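Long-range contacts in esterase (uncultured bacterium pCosCE1, PDB 7ATL), which probably hydrolyses carboxylic esters as a family VIII carboxylesterase and also shows promiscuous acyltransferase activity, on a fold shared with the serine beta-lactamases: residues 61-66 against 358-363; 115-120 against 313-318; 121-126 against 138-143; 174-179 against 260-265; 235-240 against 247-252. One frame throughout, in Å; residues are numbered along the deposited sequence.

Interaction 1. Residues 61-66 against 358-363; sequences FRLSSV and VALTNT
F61 and L360 carry this buried contact, which belongs to the beta-lactamase-like fold: the short strand 61-62, paired with 268-269, is laid against strand 355-361 of the central seven-stranded antiparallel sheet. The meeting is apolar. With CG anti to its own carbonyl carbon, beside the backbone N (chi1 -66°), F61 turns its ring toward the sheet strand. There CB of L360 sits 3.8 Å from the ring centroid of F61, only 10° off the normal, a CH-pi contact over the middle of the face. The two side chains cross obliquely, so the leucine also brings its CD1 methyl to 3.7 Å from F61 CD1. The residue types suit the place because an aliphatic C-H of L360 CB is directed at the pi face, and both groups are apolar, as a buried site requires. L63 adds a looser touch, its CD2 4.4 Å from CD1 of the same leucine.

Just beyond, the chain turns into the start of helix 67-80, where S65 begins the SxxK pattern; its OG bonds to K68 NZ and Y171 OH, consistent with a catalytic serine, as in SxxK enzymes. CB of T361 points away from segment 61-66, and its OG1 is hydrogen-bonded to G344 O. At the end of the strand, the backbone N of N362 comes up at the ring edge, 3.9 Å from CE2 of F61. T363 N then donates to T361 OG1 at 3.0 Å, closing an ST turn with an N-H...O angle of 157°.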
# COMPACT_ATOMS: atom_id res chain seq x y z
N PHE A 61 -10.97 6.26 -2.83
CA PHE A 61 -10.33 6.32 -1.50
C PHE A 61 -8.93 6.93 -1.60
O PHE A 61 -8.28 6.87 -2.66
CB PHE A 61 -10.23 4.94 -0.87
CG PHE A 61 -11.54 4.29 -0.52
CD1 PHE A 61 -12.30 3.68 -1.50
CD2 PHE A 61 -11.98 4.25 0.78
CE1 PHE A 61 -13.49 3.06 -1.18
CE2 PHE A 61 -13.18 3.64 1.10
CZ PHE A 61 -13.94 3.05 0.12
N ARG A 62 -8.51 7.53 -0.50
CA ARG A 62 -7.08 7.75 -0.21
C ARG A 62 -6.49 6.37 0.02
O ARG A 62 -7.04 5.64 0.87
CB ARG A 62 -6.92 8.66 1.01
CG ARG A 62 -7.48 10.06 0.81
CD ARG A 62 -7.54 10.88 2.07
NE ARG A 62 -8.20 12.16 1.82
CZ ARG A 62 -9.51 12.36 1.78
NH1 ARG A 62 -10.37 11.37 2.00
NH2 ARG A 62 -9.97 13.57 1.56
N LEU A 63 -5.42 6.01 -0.71
CA LEU A 63 -4.92 4.61 -0.73
C LEU A 63 -3.80 4.36 0.29
O LEU A 63 -3.66 3.20 0.63
CB LEU A 63 -4.45 4.28 -2.15
CG LEU A 63 -5.59 4.15 -3.17
CD1 LEU A 63 -5.03 3.88 -4.56
CD2 LEU A 63 -6.55 3.05 -2.76
N SER A 64 -3.12 5.38 0.81
CA SER A 64 -1.84 5.30 1.60
C SER A 64 -0.96 4.18 1.02
O SER A 64 -0.68 4.25 -0.20
CB SER A 64 -2.08 5.19 3.11
OG SER A 64 -3.02 4.16 3.43
N SER A 65 -0.57 3.16 1.78
CA SER A 65 0.41 2.14 1.30
C SER A 65 -0.16 1.23 0.21
O SER A 65 0.62 0.48 -0.37
CB SER A 65 0.96 1.34 2.42
OG SER A 65 1.81 2.14 3.22
N VAL A 66 -1.44 1.31 -0.12
CA VAL A 66 -1.94 0.59 -1.32
C VAL A 66 -1.32 1.22 -2.56
O VAL A 66 -1.37 0.58 -3.61
CB VAL A 66 -3.48 0.50 -1.37
CG1 VAL A 66 -3.96 -0.21 -2.63
CG2 VAL A 66 -4.00 -0.20 -0.13
N VAL A 358 -10.10 -7.50 -2.08
CA VAL A 358 -9.84 -6.05 -1.85
C VAL A 358 -10.86 -5.56 -0.81
O VAL A 358 -12.07 -5.73 -1.02
CB VAL A 358 -9.93 -5.25 -3.16
CG1 VAL A 358 -9.95 -3.76 -2.87
CG2 VAL A 358 -8.80 -5.60 -4.11
N ALA A 359 -10.38 -4.97 0.27
CA ALA A 359 -11.22 -4.48 1.38
C ALA A 359 -10.81 -3.04 1.71
O ALA A 359 -9.93 -2.85 2.57
CB ALA A 359 -11.04 -5.40 2.55
N LEU A 360 -11.37 -2.07 0.98
CA LEU A 360 -11.10 -0.62 1.20
C LEU A 360 -12.09 -0.11 2.23
O LEU A 360 -13.28 -0.41 2.08
CB LEU A 360 -11.25 0.12 -0.13
CG LEU A 360 -10.29 -0.32 -1.24
CD1 LEU A 360 -10.29 0.68 -2.38
CD2 LEU A 360 -8.87 -0.53 -0.73
N THR A 361 -11.63 0.59 3.26
CA THR A 361 -12.51 1.29 4.23
C THR A 361 -12.06 2.74 4.38
O THR A 361 -10.99 3.10 3.91
CB THR A 361 -12.61 0.61 5.61
OG1 THR A 361 -11.65 1.15 6.52
CG2 THR A 361 -12.47 -0.89 5.57
N ASN A 362 -12.89 3.53 5.03
CA ASN A 362 -12.64 4.96 5.26
C ASN A 362 -12.38 5.11 6.76
O ASN A 362 -12.55 6.21 7.26
CB ASN A 362 -13.82 5.80 4.78
CG ASN A 362 -15.09 5.51 5.55
OD1 ASN A 362 -15.09 4.71 6.49
ND2 ASN A 362 -16.17 6.17 5.19
N THR A 363 -11.97 4.03 7.42
CA THR A 363 -11.80 3.99 8.89
C THR A 363 -10.40 3.47 9.25
O THR A 363 -10.16 2.26 9.17
CB THR A 363 -12.93 3.17 9.50
OG1 THR A 363 -14.14 3.80 9.08
CG2 THR A 363 -12.85 3.08 11.01

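Interaction 2. Residues 115-120 against 313-318; sequences LSHTAG and WGFGFG
The hydroxyl of S116 is held by one hydrogen bond, donated from OG to the carbonyl O of G316 at 2.7 Å. The donor approaches from above the carbonyl plane, 42° out of it, so the bond does not follow a lone pair. The same oxygen lies in the plane of the F317 ring at its edge, with S116 OG 3.3 Å from F317 CD1, a place where a serine is small enough to fit and the slightly positive ring hydrogens suit an oxygen. One face of that ring is taken by L115, whose CD1 stands 3.9 Å from the centroid of F317, almost on the normal, in a CH-pi contact.

L115 and S116 close helix 111-116, and H117, with positive phi, ends it in a Schellman motif; on the other side, strand 313-315 is an outermost strand of the central sheet of the beta-lactamase-like fold, so the helix end meets the border of that sheet. L115 O, in the last turn of the helix, takes a bond from a water at 2.6 Å, and that water accepts a weak one from G318 N. At the backbone angles of G318 a CB would be jammed against the preceding carbonyl, which explains the glycine.

H117 meets F315 in an offset edge-to-face pair, the histidine edge turned toward the phenylalanine face, with centroids 5.6 Å apart and planes at 80°. S172 OG binds ND1 of that imidazole, helping to fix its rotation, while H117 CD2 comes to 3.8 Å from F315 CE2.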
# COMPACT_ATOMS: atom_id res chain seq x y z
N LEU A 115 12.54 -2.58 -3.28
CA LEU A 115 11.29 -3.34 -3.51
C LEU A 115 10.87 -4.13 -2.26
O LEU A 115 9.66 -4.39 -2.11
CB LEU A 115 11.50 -4.28 -4.69
CG LEU A 115 11.70 -3.59 -6.04
CD1 LEU A 115 12.05 -4.60 -7.11
CD2 LEU A 115 10.45 -2.82 -6.43
N SER A 116 11.82 -4.52 -1.41
CA SER A 116 11.59 -5.44 -0.26
C SER A 116 11.88 -4.72 1.05
O SER A 116 11.83 -5.37 2.11
CB SER A 116 12.42 -6.70 -0.41
OG SER A 116 12.01 -7.45 -1.55
N HIS A 117 12.16 -3.41 1.00
CA HIS A 117 12.33 -2.56 2.21
C HIS A 117 13.53 -3.05 3.03
O HIS A 117 13.41 -3.09 4.26
CB HIS A 117 11.03 -2.54 3.05
CG HIS A 117 9.89 -1.84 2.39
ND1 HIS A 117 9.79 -0.47 2.37
CD2 HIS A 117 8.82 -2.32 1.71
CE1 HIS A 117 8.70 -0.13 1.71
NE2 HIS A 117 8.09 -1.24 1.29
N THR A 118 14.64 -3.38 2.38
CA THR A 118 15.89 -3.83 3.03
C THR A 118 16.98 -2.80 2.75
O THR A 118 18.16 -3.10 3.03
CB THR A 118 16.31 -5.22 2.50
OG1 THR A 118 16.59 -5.12 1.10
CG2 THR A 118 15.26 -6.29 2.70
N ALA A 119 16.63 -1.63 2.20
CA ALA A 119 17.58 -0.56 1.80
C ALA A 119 18.24 0.12 3.01
O ALA A 119 19.18 0.91 2.79
CB ALA A 119 16.85 0.48 1.00
N GLY A 120 17.72 -0.11 4.22
CA GLY A 120 18.18 0.56 5.45
C GLY A 120 17.49 1.89 5.67
O GLY A 120 17.86 2.63 6.63
N TRP A 313 5.15 -14.76 7.92
CA TRP A 313 5.12 -13.81 6.78
C TRP A 313 6.51 -13.20 6.52
O TRP A 313 7.10 -12.61 7.45
CB TRP A 313 4.09 -12.74 7.11
CG TRP A 313 2.66 -13.16 7.10
CD1 TRP A 313 1.89 -13.49 8.17
CD2 TRP A 313 1.78 -13.13 5.96
NE1 TRP A 313 0.60 -13.70 7.79
CE2 TRP A 313 0.50 -13.47 6.44
CE3 TRP A 313 1.94 -12.86 4.60
CZ2 TRP A 313 -0.60 -13.57 5.59
CZ3 TRP A 313 0.85 -12.92 3.77
CH2 TRP A 313 -0.40 -13.27 4.26
N GLY A 314 7.02 -13.41 5.32
CA GLY A 314 8.22 -12.74 4.78
C GLY A 314 7.79 -11.55 3.96
O GLY A 314 6.72 -11.00 4.23
N PHE A 315 8.59 -11.16 2.97
CA PHE A 315 8.26 -10.06 2.05
C PHE A 315 8.86 -10.34 0.67
O PHE A 315 9.99 -10.87 0.56
CB PHE A 315 8.79 -8.73 2.58
CG PHE A 315 7.98 -7.55 2.13
CD1 PHE A 315 6.86 -7.15 2.81
CD2 PHE A 315 8.35 -6.83 1.00
CE1 PHE A 315 6.12 -6.06 2.39
CE2 PHE A 315 7.62 -5.73 0.60
CZ PHE A 315 6.49 -5.36 1.27
N GLY A 316 8.09 -9.96 -0.34
CA GLY A 316 8.43 -10.15 -1.76
C GLY A 316 8.69 -8.81 -2.39
O GLY A 316 9.42 -8.01 -1.76
N PHE A 317 8.15 -8.61 -3.60
CA PHE A 317 8.06 -7.31 -4.30
C PHE A 317 6.58 -6.95 -4.40
O PHE A 317 5.86 -7.63 -5.19
CB PHE A 317 8.68 -7.39 -5.68
CG PHE A 317 10.11 -7.87 -5.76
CD1 PHE A 317 10.99 -7.71 -4.69
CD2 PHE A 317 10.60 -8.44 -6.93
CE1 PHE A 317 12.30 -8.14 -4.78
CE2 PHE A 317 11.92 -8.84 -7.02
CZ PHE A 317 12.77 -8.70 -5.94
N GLY A 318 6.13 -5.98 -3.59
CA GLY A 318 4.75 -5.45 -3.61
C GLY A 318 3.94 -5.77 -2.36
O GLY A 318 2.93 -5.10 -2.13
O HOH W 1 7.46 -3.30 -2.84

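Interaction 3. Residues 121-126 against 138-143; sequences LDYRLS and IKDGME. With EDO (1,2-ethanediol), chain F.
This pair of loops flanks helix 132-136 and carries Y123 beside the probable catalytic site: its hydroxyl bonds to K68 NZ of the SxxK pattern. That hydroxyl also donates to a water, which in turn gives a hydrogen bond to D140 O, tying the tyrosine's tip to the second loop.

D140 is the hub. Its OD1 accepts from R124 N at 2.9 Å through the syn lone pair, and its OD2 accepts a weak bond from L125 N at 2.8 Å. An aspartate suits the place because its short side chain sets the two carboxylate oxygens against successive amides at the start of the 3-10 turn 124-126.

The R124 chain leaves with CG anti to the backbone N (chi1 -172°), then bends at chi3, so that its tip meets that of E143. NH1 of R124 and OE1 of E143 form a salt bridge of 2.7 Å, the two flat groups turned 41° apart. E143 folds back so that OE1 also accepts from D140 N at 3.0 Å, and OE2 from G141 N at 2.9 Å, pinning its carboxylate. O1 of an ethanediol, probably from the crystallisation liquor, lies over one face of the guanidinium, offset toward its rim, and takes a bond from K139 NZ, 2.7 Å away.

Around this, R124 packs on Y133 and H134 of helix 132-136, its NH2 reaches E248 on strand 246-249, and L125 and M142 both rest on I247 of that strand.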
# COMPACT_ATOMS: atom_id res chain seq x y z
N LEU A 121 16.47 2.18 4.87
CA LEU A 121 15.64 3.40 5.02
C LEU A 121 14.59 3.17 6.11
O LEU A 121 14.39 1.99 6.55
CB LEU A 121 15.03 3.73 3.67
CG LEU A 121 16.06 4.06 2.59
CD1 LEU A 121 15.44 4.02 1.20
CD2 LEU A 121 16.69 5.41 2.88
N ASP A 122 13.99 4.27 6.56
CA ASP A 122 13.00 4.26 7.66
C ASP A 122 11.75 5.03 7.22
O ASP A 122 11.64 5.41 6.05
CB ASP A 122 13.63 4.81 8.96
CG ASP A 122 13.05 4.24 10.25
OD1 ASP A 122 12.05 3.48 10.17
OD2 ASP A 122 13.59 4.58 11.33
N TYR A 123 10.80 5.17 8.13
CA TYR A 123 9.65 6.08 8.03
C TYR A 123 9.72 7.01 9.24
O TYR A 123 10.12 6.51 10.31
CB TYR A 123 8.35 5.29 8.02
CG TYR A 123 7.66 5.16 6.69
CD1 TYR A 123 7.47 6.25 5.85
CD2 TYR A 123 7.10 3.94 6.30
CE1 TYR A 123 6.80 6.12 4.64
CE2 TYR A 123 6.41 3.81 5.11
CZ TYR A 123 6.27 4.90 4.27
OH TYR A 123 5.62 4.74 3.10
N ARG A 124 9.38 8.28 9.07
CA ARG A 124 9.32 9.27 10.17
C ARG A 124 8.29 8.80 11.19
O ARG A 124 8.51 9.03 12.40
CB ARG A 124 8.97 10.64 9.59
CG ARG A 124 9.06 11.81 10.56
CD ARG A 124 8.63 13.08 9.83
NE ARG A 124 7.56 13.73 10.58
CZ ARG A 124 6.35 14.04 10.13
NH1 ARG A 124 5.98 13.79 8.89
NH2 ARG A 124 5.50 14.65 10.94
N LEU A 125 7.23 8.13 10.72
CA LEU A 125 6.14 7.63 11.61
C LEU A 125 6.63 6.43 12.43
O LEU A 125 5.94 6.12 13.43
CB LEU A 125 4.87 7.33 10.81
CG LEU A 125 4.99 6.37 9.62
CD1 LEU A 125 5.33 4.96 10.05
CD2 LEU A 125 3.71 6.36 8.83
N SER A 126 7.75 5.79 12.05
CA SER A 126 8.41 4.71 12.84
C SER A 126 9.39 5.30 13.85
O SER A 126 9.99 4.49 14.59
CB SER A 126 9.15 3.73 12.00
OG SER A 126 8.32 3.27 10.96
N ILE A 138 11.87 15.48 6.89
CA ILE A 138 11.48 14.45 5.91
C ILE A 138 9.97 14.20 6.03
O ILE A 138 9.45 14.11 7.16
CB ILE A 138 12.34 13.19 6.14
CG1 ILE A 138 13.80 13.48 5.78
CG2 ILE A 138 11.80 11.99 5.38
CD1 ILE A 138 14.77 12.57 6.45
N LYS A 139 9.29 14.10 4.90
CA LYS A 139 7.83 13.84 4.83
C LYS A 139 7.59 12.37 4.45
O LYS A 139 8.36 11.81 3.66
CB LYS A 139 7.21 14.83 3.84
CG LYS A 139 7.47 16.30 4.19
CD LYS A 139 6.91 16.72 5.55
CE LYS A 139 7.59 17.92 6.16
NZ LYS A 139 7.33 17.96 7.62
N ASP A 140 6.54 11.78 5.00
CA ASP A 140 6.20 10.35 4.77
C ASP A 140 5.24 10.22 3.58
O ASP A 140 4.98 9.07 3.22
CB ASP A 140 5.62 9.72 6.03
CG ASP A 140 6.64 9.41 7.12
OD1 ASP A 140 7.87 9.34 6.80
OD2 ASP A 140 6.19 9.19 8.30
N GLY A 141 4.74 11.32 3.01
CA GLY A 141 3.86 11.30 1.82
C GLY A 141 2.38 11.56 2.11
O GLY A 141 1.61 11.64 1.14
N MET A 142 1.95 11.73 3.36
CA MET A 142 0.50 11.84 3.70
C MET A 142 0.13 13.18 4.35
O MET A 142 -1.09 13.44 4.52
CB MET A 142 0.10 10.68 4.61
CG MET A 142 0.11 9.35 3.84
SD MET A 142 0.09 7.92 4.94
CE MET A 142 1.80 7.94 5.49
N GLU A 143 1.12 14.03 4.61
CA GLU A 143 1.00 15.30 5.36
C GLU A 143 1.17 16.49 4.41
O GLU A 143 1.61 16.28 3.27
CB GLU A 143 2.03 15.36 6.49
CG GLU A 143 3.48 15.50 6.02
CD GLU A 143 4.09 14.17 5.64
OE1 GLU A 143 4.62 13.51 6.55
OE2 GLU A 143 3.99 13.76 4.45
C1 EDO F . 9.19 17.02 10.09
O1 EDO F . 8.92 16.24 8.91
C2 EDO F . 8.70 16.41 11.35
O2 EDO F . 8.86 17.20 12.50
O HOH W 2 5.27 6.85 1.67

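Interaction 4. Residues 174-179 against 260-265; sequences AIDVLG and YPSGGA
D176 lays its carboxylate against S262 and G264 of the loop, with each oxygen engaged. OD2 accepts from S262 OG at 2.7 Å, the hydroxyl coming from above the carboxylate plane, 33° out of it. A water donates to the same OD2 and links it to Y260 OH. OD1 takes a weak bond from G264 N, 3.1 Å long. The charge is buried, and three donors thus share it; an acid short enough to stay close to its helix, with CG anti to its own carbonyl carbon (chi1 -66°), is what this crowded place can hold. S262 has its OG anti to the backbone N, which aims it at the aspartate, and the same OG also accepts a weak bond from A265 N.

The loop can come so near because two glycines face the helix. CA of G263 lies 4.5 Å from CA of D176, and a CB on G263 would meet I175 O, while one on G264 would run into D176 OD1. I175 uses its CG2 branch, which rests 3.6 Å from G263 O. A second water receives a bond from G263 N at 3.0 Å and donates to D176 O at 2.8 Å and to P261 O, so the backbones are also joined through solvent.

Residues 174-179 of helix 174-186 are buried in the beta-lactamase-like fold, packed on helix 67-80, at whose start the SxxK pattern lies. I175 touches K68, and G264 O accepts from K68 NZ, so the loop 263-264 probably lies at the wall of the active site.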
# COMPACT_ATOMS: atom_id res chain seq x y z
N ALA A 174 11.18 3.54 1.00
CA ALA A 174 11.91 2.99 -0.16
C ALA A 174 11.09 3.18 -1.44
O ALA A 174 11.71 3.36 -2.50
CB ALA A 174 12.25 1.53 0.03
N ILE A 175 9.77 3.08 -1.37
CA ILE A 175 8.93 3.09 -2.61
C ILE A 175 8.81 4.55 -3.09
O ILE A 175 8.65 4.74 -4.30
CB ILE A 175 7.58 2.36 -2.43
CG1 ILE A 175 7.78 0.92 -1.95
CG2 ILE A 175 6.77 2.36 -3.72
CD1 ILE A 175 8.71 0.11 -2.83
N ASP A 176 8.94 5.53 -2.19
CA ASP A 176 9.00 6.96 -2.58
C ASP A 176 10.29 7.16 -3.37
O ASP A 176 10.25 7.86 -4.42
CB ASP A 176 8.89 7.90 -1.37
CG ASP A 176 7.55 7.87 -0.65
OD1 ASP A 176 7.12 6.75 -0.26
OD2 ASP A 176 6.93 8.96 -0.49
N VAL A 177 11.38 6.55 -2.91
CA VAL A 177 12.69 6.59 -3.63
C VAL A 177 12.52 5.91 -5.00
O VAL A 177 12.94 6.51 -6.01
CB VAL A 177 13.84 5.99 -2.80
CG1 VAL A 177 15.15 6.02 -3.56
CG2 VAL A 177 14.00 6.73 -1.47
N LEU A 178 11.86 4.75 -5.05
CA LEU A 178 11.67 3.96 -6.29
C LEU A 178 10.96 4.84 -7.32
O LEU A 178 11.39 4.87 -8.49
CB LEU A 178 10.87 2.70 -5.97
CG LEU A 178 10.65 1.75 -7.15
CD1 LEU A 178 11.96 1.26 -7.75
CD2 LEU A 178 9.80 0.58 -6.70
N GLY A 179 9.94 5.58 -6.89
CA GLY A 179 9.18 6.51 -7.74
C GLY A 179 10.09 7.48 -8.47
O GLY A 179 9.95 7.61 -9.70
N TYR A 260 3.54 16.70 -3.92
CA TYR A 260 4.52 15.80 -4.57
C TYR A 260 3.97 14.37 -4.60
O TYR A 260 3.29 13.92 -3.66
CB TYR A 260 5.94 15.90 -3.97
CG TYR A 260 6.13 15.23 -2.64
CD1 TYR A 260 6.39 13.88 -2.57
CD2 TYR A 260 6.06 15.93 -1.45
CE1 TYR A 260 6.57 13.24 -1.36
CE2 TYR A 260 6.23 15.30 -0.22
CZ TYR A 260 6.49 13.95 -0.17
OH TYR A 260 6.67 13.28 1.01
N PRO A 261 4.18 13.67 -5.73
CA PRO A 261 3.74 12.29 -5.89
C PRO A 261 4.51 11.35 -4.97
O PRO A 261 5.67 11.16 -5.20
CB PRO A 261 4.04 11.99 -7.36
CG PRO A 261 5.15 12.94 -7.72
CD PRO A 261 4.81 14.19 -6.95
N SER A 262 3.86 10.86 -3.91
CA SER A 262 4.42 9.85 -2.97
C SER A 262 4.08 8.47 -3.51
O SER A 262 2.92 8.07 -3.41
CB SER A 262 3.92 10.02 -1.56
OG SER A 262 4.22 8.87 -0.77
N GLY A 263 5.06 7.77 -4.07
CA GLY A 263 4.92 6.37 -4.50
C GLY A 263 4.54 5.41 -3.38
O GLY A 263 3.84 4.43 -3.67
N GLY A 264 4.98 5.69 -2.16
CA GLY A 264 4.65 4.88 -0.97
C GLY A 264 3.28 5.15 -0.38
O GLY A 264 2.78 4.24 0.31
N ALA A 265 2.68 6.34 -0.52
CA ALA A 265 1.49 6.68 0.30
C ALA A 265 0.58 7.76 -0.30
O ALA A 265 -0.46 8.07 0.32
CB ALA A 265 1.95 7.04 1.70
O HOH W 3 7.59 10.98 0.87
O HOH W 4 7.67 8.86 -5.06

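Interaction 5. Residues 235-240 against 247-252; sequences MLLTLP and IELAPS
I247 is the apolar centre of this beta hairpin, flanked by L237 and L239. Its CG2 lies between the backbone N and the carbonyl carbon, the crowded position, and so comes against the other strand, 3.9 Å from CB of L237 and 3.7 Å from CD2 of L239. L239 crosses I247 at about a right angle, fitting its branched end against the isoleucine's CB and CG2. On the same face, L237 CD1 meets L249 CD1 at 3.9 Å, again crosswise. Bulky aliphatics suit this side, which is largely buried, and M235 lies on it too, though its chain leads away from the partner strand.

The backbones hold the pair together. L237 and I247 form a hydrogen-bonded antiparallel pair, each amide donating to the other's carbonyl at 3.0 Å and lying in the carbonyl plane. M235 and L249 form the next such pair, firm from L249 N to M235 O at 3.2 Å and weak in the return direction. Between them L236 and E248 make a non-hydrogen-bonded pair with CA atoms 4.8 Å apart. Their side chains run side by side on the face away from I247; CD2 of L236 lies 3.5 Å from CG of E248, so the leucine packs on the glutamate's aliphatic part and leaves the carboxylate at the outer end, where OE1 forms a salt bridge with R124 NH2.

Past the strand, A250 bonds to the backbone of M142 and P251 O to R62 NH2, while M235 and L237 lie on H222 of strand 221-222.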
# COMPACT_ATOMS: atom_id res chain seq x y z
N MET A 235 -3.50 16.14 11.68
CA MET A 235 -3.73 15.35 12.92
C MET A 235 -2.59 14.36 13.15
O MET A 235 -2.26 13.60 12.21
CB MET A 235 -5.05 14.58 12.77
CG MET A 235 -5.73 14.19 14.06
SD MET A 235 -7.46 13.82 13.66
CE MET A 235 -8.21 14.04 15.27
N LEU A 236 -2.06 14.31 14.38
CA LEU A 236 -1.09 13.28 14.82
C LEU A 236 -1.82 12.15 15.56
O LEU A 236 -2.15 12.34 16.74
CB LEU A 236 -0.03 13.91 15.73
CG LEU A 236 0.76 15.09 15.15
CD1 LEU A 236 2.04 15.32 15.96
CD2 LEU A 236 1.10 14.87 13.69
N LEU A 237 -1.97 11.00 14.91
CA LEU A 237 -2.62 9.76 15.41
C LEU A 237 -1.58 8.78 15.96
O LEU A 237 -0.57 8.56 15.28
CB LEU A 237 -3.39 9.10 14.26
CG LEU A 237 -4.62 9.86 13.79
CD1 LEU A 237 -5.41 9.05 12.78
CD2 LEU A 237 -5.51 10.24 14.97
N THR A 238 -1.83 8.18 17.13
CA THR A 238 -0.98 7.09 17.70
C THR A 238 -1.20 5.83 16.85
O THR A 238 -2.36 5.40 16.68
CB THR A 238 -1.22 6.89 19.21
OG1 THR A 238 -1.24 8.18 19.82
CG2 THR A 238 -0.14 6.06 19.88
N LEU A 239 -0.14 5.30 16.27
CA LEU A 239 -0.24 4.04 15.49
C LEU A 239 -0.47 2.91 16.48
O LEU A 239 -0.03 3.01 17.63
CB LEU A 239 1.03 3.86 14.66
CG LEU A 239 1.12 4.82 13.47
CD1 LEU A 239 2.56 5.12 13.08
CD2 LEU A 239 0.33 4.26 12.30
N PRO A 240 -1.20 1.84 16.09
CA PRO A 240 -1.34 0.67 16.95
C PRO A 240 0.05 0.09 17.27
O PRO A 240 0.96 0.27 16.47
CB PRO A 240 -2.22 -0.31 16.16
CG PRO A 240 -2.26 0.23 14.74
CD PRO A 240 -1.91 1.71 14.82
N ILE A 247 1.66 9.23 13.40
CA ILE A 247 1.55 9.45 11.93
C ILE A 247 0.81 10.78 11.73
O ILE A 247 -0.17 11.04 12.47
CB ILE A 247 0.84 8.26 11.24
CG1 ILE A 247 0.58 8.56 9.76
CG2 ILE A 247 -0.45 7.90 11.97
CD1 ILE A 247 0.17 7.38 8.96
N GLU A 248 1.27 11.56 10.75
CA GLU A 248 0.69 12.87 10.39
C GLU A 248 -0.15 12.69 9.13
O GLU A 248 0.44 12.41 8.08
CB GLU A 248 1.81 13.89 10.15
CG GLU A 248 1.29 15.31 10.18
CD GLU A 248 2.25 16.45 9.94
OE1 GLU A 248 3.50 16.27 10.03
OE2 GLU A 248 1.72 17.53 9.64
N LEU A 249 -1.46 12.90 9.22
CA LEU A 249 -2.37 12.73 8.07
C LEU A 249 -3.00 14.07 7.71
O LEU A 249 -3.39 14.82 8.62
CB LEU A 249 -3.45 11.72 8.42
CG LEU A 249 -2.95 10.30 8.64
CD1 LEU A 249 -4.10 9.40 9.15
CD2 LEU A 249 -2.33 9.77 7.36
N ALA A 250 -3.10 14.33 6.41
CA ALA A 250 -3.71 15.54 5.85
C ALA A 250 -4.62 15.11 4.71
O ALA A 250 -4.23 15.09 3.55
CB ALA A 250 -2.63 16.51 5.43
N PRO A 251 -5.88 14.74 5.03
CA PRO A 251 -6.86 14.34 4.01
C PRO A 251 -7.09 15.32 2.85
O PRO A 251 -7.53 14.87 1.82
CB PRO A 251 -8.14 14.10 4.81
CG PRO A 251 -7.61 13.73 6.18
CD PRO A 251 -6.42 14.63 6.39
N SER A 252 -6.73 16.59 2.99
CA SER A 252 -6.84 17.57 1.86
C SER A 252 -5.77 17.29 0.80
O SER A 252 -5.98 17.69 -0.35
CB SER A 252 -6.78 19.00 2.35
OG SER A 252 -5.48 19.33 2.82

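Overall arrangement
Interactions 1, 3 and 4 supply S65, Y123 and G264 to the probable catalytic site round K68; H117 of interaction 2 touches the residues of the SxxK pattern, and interaction 5 lies further out. S65 OG stands 3.7 Å from G264 O, bringing interactions 1 and 4 together, and S64 CB lies 3.9 Å from M142 SD of interaction 3. Interactions 3 and 4 pack directly, their centres about 11 Å apart, with M142 CG 3.7 Å from A265 CB. Interaction 3 also meets interaction 5, L125 O being 3.5 Å from L239 CD1. Interaction 2 touches residues 174-179 of interaction 4, with L115 CD2 3.5 Å from L178 CD2, but its nearest atoms stay about 13 Å from interaction 5.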